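Local coordinates for amine oxidase domain-containing protein (PDB 3NRN), which is of unknown biochemical function but binds adenosine monophosphate in a Rossmann-type fold and is probably a flavin-dependent oxidoreductase, at residues H67-I71 against L72-V76; E243-L247 against I248-Y252. All blocks are in the same frame, centred on the assembly; numbering follows the deposited sequence.

Contact 1: H67-I71 against L72-V76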
# COMPACT_ATOMS: atom_id res chain seq x y z
N HIS A 67 1.76 -0.83 -14.01
CA HIS A 67 1.05 -1.18 -15.24
C HIS A 67 -0.16 -0.27 -15.44
O HIS A 67 -0.38 0.22 -16.54
CB HIS A 67 0.57 -2.63 -15.22
CG HIS A 67 -0.15 -3.03 -16.47
ND1 HIS A 67 0.44 -2.98 -17.72
CD2 HIS A 67 -1.43 -3.42 -16.68
CE1 HIS A 67 -0.44 -3.33 -18.64
NE2 HIS A 67 -1.59 -3.60 -18.03
N LEU A 68 -0.93 -0.06 -14.38
CA LEU A 68 -2.11 0.78 -14.46
C LEU A 68 -1.74 2.20 -14.82
O LEU A 68 -2.41 2.84 -15.63
CB LEU A 68 -2.86 0.79 -13.13
CG LEU A 68 -4.04 -0.16 -12.93
CD1 LEU A 68 -4.77 0.24 -11.63
CD2 LEU A 68 -4.99 -0.08 -14.13
N LEU A 69 -0.67 2.71 -14.20
CA LEU A 69 -0.24 4.07 -14.49
C LEU A 69 0.19 4.17 -15.96
O LEU A 69 -0.11 5.16 -16.63
CB LEU A 69 0.92 4.46 -13.57
CG LEU A 69 0.52 4.46 -12.09
CD1 LEU A 69 1.75 4.63 -11.22
CD2 LEU A 69 -0.49 5.59 -11.84
N ARG A 70 0.88 3.15 -16.47
CA ARG A 70 1.30 3.20 -17.86
C ARG A 70 0.12 3.24 -18.82
O ARG A 70 0.06 4.10 -19.69
CB ARG A 70 2.20 2.00 -18.21
CG ARG A 70 2.72 2.05 -19.66
CD ARG A 70 3.72 0.94 -19.96
NE ARG A 70 4.87 1.00 -19.05
CZ ARG A 70 5.92 0.18 -19.11
NH1 ARG A 70 5.98 -0.76 -20.04
NH2 ARG A 70 6.90 0.31 -18.23
N ILE A 71 -0.84 2.34 -18.65
CA ILE A 71 -1.98 2.31 -19.57
C ILE A 71 -2.89 3.53 -19.44
O ILE A 71 -3.64 3.85 -20.36
CB ILE A 71 -2.81 1.01 -19.42
CG1 ILE A 71 -3.49 0.94 -18.06
CG2 ILE A 71 -1.89 -0.20 -19.60
CD1 ILE A 71 -4.48 -0.20 -17.94
N LEU A 72 -2.81 4.23 -18.31
CA LEU A 72 -3.62 5.44 -18.12
C LEU A 72 -2.98 6.64 -18.81
O LEU A 72 -3.63 7.67 -19.01
CB LEU A 72 -3.78 5.75 -16.64
CG LEU A 72 -4.69 4.81 -15.87
CD1 LEU A 72 -4.72 5.21 -14.41
CD2 LEU A 72 -6.09 4.84 -16.46
N GLY A 73 -1.71 6.50 -19.16
CA GLY A 73 -1.01 7.59 -19.81
C GLY A 73 -0.33 8.47 -18.78
O GLY A 73 0.06 9.61 -19.08
N ALA A 74 -0.18 7.96 -17.57
CA ALA A 74 0.48 8.73 -16.52
C ALA A 74 1.97 8.76 -16.81
O ALA A 74 2.55 7.76 -17.24
CB ALA A 74 0.22 8.10 -15.16
N LYS A 75 2.59 9.91 -16.59
CA LYS A 75 4.02 10.05 -16.81
C LYS A 75 4.64 10.12 -15.42
O LYS A 75 4.69 11.18 -14.80
CB LYS A 75 4.33 11.34 -17.59
CG LYS A 75 3.72 11.39 -18.99
CD LYS A 75 4.11 10.18 -19.84
CE LYS A 75 5.62 10.03 -19.98
NZ LYS A 75 6.25 11.20 -20.66
N VAL A 76 5.07 8.97 -14.92
CA VAL A 76 5.67 8.90 -13.60
C VAL A 76 6.96 8.11 -13.64
O VAL A 76 7.00 7.00 -14.18
CB VAL A 76 4.71 8.23 -12.60
CG1 VAL A 76 5.38 8.11 -11.24
CG2 VAL A 76 3.44 9.05 -12.49
O HOH W 1 2.07 6.48 -19.57

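Contact 2: E243-L247 against I248-Y252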
# COMPACT_ATOMS: atom_id res chain seq x y z
N GLU A 243 -16.93 2.18 6.65
CA GLU A 243 -17.57 3.47 6.40
C GLU A 243 -18.57 3.37 5.25
O GLU A 243 -19.64 3.98 5.29
CB GLU A 243 -16.50 4.52 6.07
CG GLU A 243 -17.04 5.94 5.98
CD GLU A 243 -17.72 6.39 7.26
OE1 GLU A 243 -17.19 6.11 8.36
OE2 GLU A 243 -18.78 7.05 7.17
N THR A 244 -18.23 2.60 4.22
CA THR A 244 -19.12 2.45 3.07
C THR A 244 -20.44 1.78 3.48
O THR A 244 -21.50 2.13 2.99
CB THR A 244 -18.44 1.66 1.95
OG1 THR A 244 -17.23 2.32 1.57
CG2 THR A 244 -19.34 1.56 0.74
N VAL A 245 -20.35 0.81 4.40
CA VAL A 245 -21.54 0.13 4.90
C VAL A 245 -22.41 1.18 5.61
O VAL A 245 -23.63 1.23 5.44
CB VAL A 245 -21.16 -1.00 5.90
CG1 VAL A 245 -22.37 -1.43 6.72
CG2 VAL A 245 -20.61 -2.20 5.13
N LYS A 246 -21.76 2.04 6.39
CA LYS A 246 -22.47 3.11 7.10
C LYS A 246 -23.14 4.12 6.16
O LYS A 246 -24.24 4.59 6.42
CB LYS A 246 -21.51 3.84 8.04
CG LYS A 246 -22.13 5.05 8.72
CD LYS A 246 -21.10 5.89 9.45
CE LYS A 246 -21.74 7.12 10.09
NZ LYS A 246 -20.75 7.98 10.79
N LEU A 247 -22.47 4.46 5.06
CA LEU A 247 -23.02 5.42 4.12
C LEU A 247 -24.21 4.86 3.36
O LEU A 247 -25.14 5.57 3.00
CB LEU A 247 -21.95 5.88 3.12
CG LEU A 247 -20.82 6.74 3.70
CD1 LEU A 247 -19.81 7.05 2.61
CD2 LEU A 247 -21.39 8.04 4.27
N ILE A 248 -24.16 3.55 3.11
CA ILE A 248 -25.22 2.88 2.39
C ILE A 248 -26.37 2.53 3.32
O ILE A 248 -27.53 2.72 2.97
CB ILE A 248 -24.69 1.58 1.75
CG1 ILE A 248 -23.81 1.93 0.54
CG2 ILE A 248 -25.85 0.68 1.36
CD1 ILE A 248 -23.06 0.75 -0.04
N GLY A 249 -26.03 2.02 4.50
CA GLY A 249 -27.04 1.62 5.46
C GLY A 249 -26.91 0.13 5.74
O GLY A 249 -26.93 -0.70 4.82
N ARG A 250 -26.78 -0.20 7.02
CA ARG A 250 -26.62 -1.58 7.47
C ARG A 250 -27.69 -2.57 7.01
O ARG A 250 -27.38 -3.74 6.78
CB ARG A 250 -26.54 -1.61 9.00
CG ARG A 250 -25.36 -0.85 9.58
CD ARG A 250 -25.42 -0.87 11.11
NE ARG A 250 -25.23 -2.20 11.69
CZ ARG A 250 -24.05 -2.80 11.81
NH1 ARG A 250 -22.94 -2.21 11.40
NH2 ARG A 250 -23.98 -4.00 12.37
N ASP A 251 -28.93 -2.11 6.88
CA ASP A 251 -30.02 -2.98 6.47
C ASP A 251 -29.86 -3.62 5.09
O ASP A 251 -30.52 -4.61 4.78
CB ASP A 251 -31.35 -2.22 6.51
CG ASP A 251 -31.78 -1.87 7.92
OD1 ASP A 251 -31.26 -2.50 8.86
OD2 ASP A 251 -32.65 -0.99 8.08
N TYR A 252 -28.98 -3.05 4.28
CA TYR A 252 -28.74 -3.56 2.94
C TYR A 252 -27.74 -4.71 2.88
O TYR A 252 -27.40 -5.19 1.80
CB TYR A 252 -28.27 -2.41 2.03
CG TYR A 252 -29.36 -1.37 1.79
CD1 TYR A 252 -30.31 -1.56 0.79
CD2 TYR A 252 -29.46 -0.23 2.58
CE1 TYR A 252 -31.33 -0.64 0.58
CE2 TYR A 252 -30.49 0.70 2.38
CZ TYR A 252 -31.42 0.49 1.39
OH TYR A 252 -32.45 1.38 1.20

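Contact 1: H67-I71 against L72-V76
Leu72 folds back over the carbonyl of Leu68, one helical turn earlier. Starting at the root, its CB sits 3.4 Å from Leu68 O. The next atom is closer still, with CG only 3.0 Å from that same Leu68 O, a tight approach for a methine carbon. At the tip, CD1 of Leu72 lies 3.5 Å from Leu68 O, while the branch as a whole also packs on Phe18 and Arg21 of helix 10-21 and on Leu195 of helix 188-200. With CG beside the backbone N (chi1 -72°), the side chain stays near the oxygen to which the Leu72 N-H is bonded: Leu72 N donates to Leu68 O at 3.0 Å. The helix then stops in a Schellman motif. Gly73 takes positive phi, 91°, where a CB would jam against the carbonyl oxygen of Leu72. The chain turns there, and Ala74 N reaches back to Leu69 O at 3.0 Å, nearly in line with the carbonyl bond. Gly73 N donates to Arg70 O at 3.0 Å from well above the carbonyl plane, so it does not lie on a lone pair. Leu69 O is gripped further by weak bonds from Leu72 N and Gly73 N. Just past the glycine, the methyl of Ala74 meets CB of Leu69 at 4.0 Å, the apolar contact across the turn that commonly accompanies this motif. At the polar side of the turn a water donates to both Arg70 O and Ala74 O, bridging the helix end to the departing loop.

Contact 2: E243-L247 against I248-Y252
Arg250, whose CG lies 4.2 Å from CG1 of Val245, carries its flat guanidinium on past that methyl; there NH2 forms a salt bridge with Asp262 OD2 on helix 255-262. The other flat group, the ring of Tyr252, has Gly249 O at its edge and in its plane, and its hydroxyl is hydrogen-bonded to Glu218 OE2. Just before Arg250, Gly249 turns the chain away from the helix. Its phi of 119° would jam a CB against the carbonyl oxygen of Ile248, and Tyr252 CD2 would crowd it as well. Gly249 N still reaches back, donating to Val245 O at 2.7 Å in a fairly straight bond, 159° at the hydrogen. One residue earlier Ile248 N donates to Thr244 O at 3.0 Å. Helix 241-248 follows strand 234-237 of the parallel sheet in this Rossmann-type nucleotide-binding fold, and the side chain of Leu247 comes within about 4 Å of the bound AMP. On the flank toward strand 374-376, Thr244 and Ile248 run side by side and point the same way. Ile248 CG1 passes 3.4 Å from Thr244 O, and its CD1 then settles 3.9 Å from Thr244 CG2. In Thr244, OG1 lies beside the backbone N (chi1 -58°) and bonds Ser237 OG and Gly240 O, which leaves CG2 opposite that N, where it meets Ile248. Ile248 is also packed on Ile215 and Val374; an alanine here would probably leave the Thr244 methyl without its partner and open a gap between helix, strand 212-216 and strand 374-376.

Overall arrangement
From the N terminus the chain passes strand 2-6, whose end and following glycine turn line the AMP pocket, and helix 10-21 before contact 1, where helix 64-72 ends and turns toward strand 78-80, packed against helices 10-21 and 188-200. Much later contact 2 shapes the exit from helix 241-248, which packs on strands 212-216 and 374-376, toward helix 255-262. Each contact closes only a short local turn; the two stand in series, neither nesting nor crossing. The centres of contacts 1 and 2 lie about 33 Å apart, their nearest atoms about 18 Å. Contact 2 borders the AMP pocket, whereas in contact 1 the side chain of Leu68 stays about 14 Å from the nucleotide.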